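Local coordinates for Alpha/beta hydrolase (PDB 6KMO) that hydrolyses ester bonds as the esterase (lipase) CinB, with the alpha/beta hydrolase fold, at the interface of chains A and B. Coordinates in Å, arbitrary orientation; residue numbers count along the deposited sequence, not the author numbering. Chains: chain A/B, Alpha/beta hydrolase.

The interface of chains A and B. Residues chain A 8, 13; chain B 147, 150-151, 192, 196, 252.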
loop_
_atom_site.group_PDB
_atom_site.type_symbol
_atom_site.label_atom_id
_atom_site.label_comp_id
_atom_site.label_asym_id
_atom_site.label_seq_id
_atom_site.Cartn_x
_atom_site.Cartn_y
_atom_site.Cartn_z
ATOM N N LEU A 8 25.244 -15.876 -17.954
ATOM C CA LEU A 8 24.671 -14.758 -17.214
ATOM C C LEU A 8 25.368 -13.443 -17.520
ATOM O O LEU A 8 24.729 -12.389 -17.466
ATOM C CB LEU A 8 24.739 -15.035 -15.716
ATOM C CG LEU A 8 23.904 -16.219 -15.221
ATOM C CD1 LEU A 8 23.977 -16.345 -13.704
ATOM C CD2 LEU A 8 22.481 -16.143 -15.672
ATOM N N PHE A 13 21.742 -11.244 -21.973
ATOM C CA PHE A 13 21.117 -10.378 -20.980
ATOM C C PHE A 13 21.504 -8.914 -21.119
ATOM O O PHE A 13 21.199 -8.106 -20.233
ATOM C CB PHE A 13 21.441 -10.902 -19.584
ATOM C CG PHE A 13 20.847 -12.253 -19.293
ATOM C CD1 PHE A 13 19.489 -12.394 -19.031
ATOM C CD2 PHE A 13 21.634 -13.393 -19.320
ATOM C CE1 PHE A 13 18.943 -13.618 -18.791
ATOM C CE2 PHE A 13 21.085 -14.617 -19.074
ATOM C CZ PHE A 13 19.739 -14.735 -18.805
ATOM N N PRO B 147 28.182 -12.466 -11.376
ATOM C CA PRO B 147 26.804 -12.837 -11.055
ATOM C C PRO B 147 26.696 -14.025 -10.093
ATOM O O PRO B 147 25.722 -14.777 -10.169
ATOM C CB PRO B 147 26.270 -13.263 -12.420
ATOM C CG PRO B 147 27.456 -14.052 -12.979
ATOM C CD PRO B 147 28.704 -13.323 -12.463
ATOM N N ILE B 150 23.386 -14.024 -7.773
ATOM C CA ILE B 150 22.138 -14.203 -8.508
ATOM C C ILE B 150 22.055 -15.593 -9.121
ATOM O O ILE B 150 20.954 -16.118 -9.329
ATOM C CB ILE B 150 21.863 -13.078 -9.532
ATOM C CG1 ILE B 150 22.961 -12.975 -10.594
ATOM C CG2 ILE B 150 21.664 -11.756 -8.795
ATOM C CD1 ILE B 150 22.432 -12.510 -11.941
ATOM N N ASN B 151 23.202 -16.204 -9.429
ATOM C CA ASN B 151 23.189 -17.597 -9.865
ATOM C C ASN B 151 22.794 -18.526 -8.722
ATOM O O ASN B 151 21.979 -19.441 -8.912
ATOM C CB ASN B 151 24.548 -18.000 -10.422
ATOM C CG ASN B 151 24.574 -19.444 -10.816
ATOM O OD1 ASN B 151 23.861 -19.855 -11.727
ATOM N ND2 ASN B 151 25.332 -20.235 -10.090
ATOM N N GLN B 192 16.048 -14.616 -15.170
ATOM C CA GLN B 192 16.699 -15.889 -15.489
ATOM C C GLN B 192 15.654 -16.965 -15.758
ATOM O O GLN B 192 15.751 -17.716 -16.735
ATOM C CB GLN B 192 17.597 -16.325 -14.341
ATOM C CG GLN B 192 18.888 -15.532 -14.213
ATOM C CD GLN B 192 19.666 -15.948 -13.008
ATOM O OE1 GLN B 192 20.325 -16.990 -13.009
ATOM N NE2 GLN B 192 19.569 -15.172 -11.945
ATOM N N PHE B 196 15.300 -19.155 -19.170
ATOM C CA PHE B 196 15.605 -20.580 -19.067
ATOM C C PHE B 196 14.353 -21.458 -19.031
ATOM O O PHE B 196 14.457 -22.669 -18.803
ATOM C CB PHE B 196 16.481 -20.823 -17.838
ATOM C CG PHE B 196 17.778 -20.051 -17.844
ATOM C CD1 PHE B 196 18.421 -19.733 -19.032
ATOM C CD2 PHE B 196 18.347 -19.629 -16.650
ATOM C CE1 PHE B 196 19.614 -19.026 -19.027
ATOM C CE2 PHE B 196 19.539 -18.937 -16.640
ATOM C CZ PHE B 196 20.171 -18.627 -17.819
ATOM N N LEU B 252 20.207 -8.364 -15.638
ATOM C CA LEU B 252 20.251 -9.129 -14.402
ATOM C C LEU B 252 20.895 -8.354 -13.261
ATOM O O LEU B 252 20.876 -8.828 -12.117
ATOM C CB LEU B 252 21.001 -10.442 -14.616
ATOM C CG LEU B 252 20.444 -11.360 -15.698
ATOM C CD1 LEU B 252 21.245 -12.658 -15.758
ATOM C CD2 LEU B 252 18.975 -11.651 -15.443
#
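A:Leu8 and A:Phe13 pack onto chain B in an arm-exchange homodimer contact of an alpha/beta hydrolase, which probably helps hold the two copies together, although the deposited dimer need not be the biological one. The N-terminal arm of chain A reaches across the two-fold assembly into a largely apolar groove, edged by the amides of B:Gln192 and B:Asn151, and a symmetric twin runs the other way. A:Leu8, at the end of helix 4-8, has CG anti to its carbonyl carbon (chi1 -65°), which carries both methyl groups in between helices 148-163 and 181-195. CD1 of A:Leu8 lies 3.7 Å from CB of B:Asn151. The B:Gln192 side chain crosses A:Leu8 at about a right angle, with its amide OE1 3.5 Å from the flank of A:Leu8 CD2. CD2 of A:Leu8 also meets CD1 of B:Leu252 at 3.7 Å and touches CZ of B:Phe196. CB of A:Leu8 rests 4.0 Å from CG of B:Pro147, a residue that follows a cis peptide bond. The floor is stiffened from within chain B: NE2 of B:Gln192 donates a nearly straight hydrogen bond (175° at H, 3.1 Å) to the backbone O of B:Ile150, approaching from above the carbonyl plane. This bond links the two helices and helps to fix the rotation of the amide under A:Leu8. Farther along the arm, A:Phe13 in 3-10 helix 11-13 lays one ring face over B:Leu252, whose CD1 sits 3.5 Å from the ring centroid in a CH-pi contact. At the far end of that ring, CZ of A:Phe13 meets CZ of B:Phe196 at 4.0 Å.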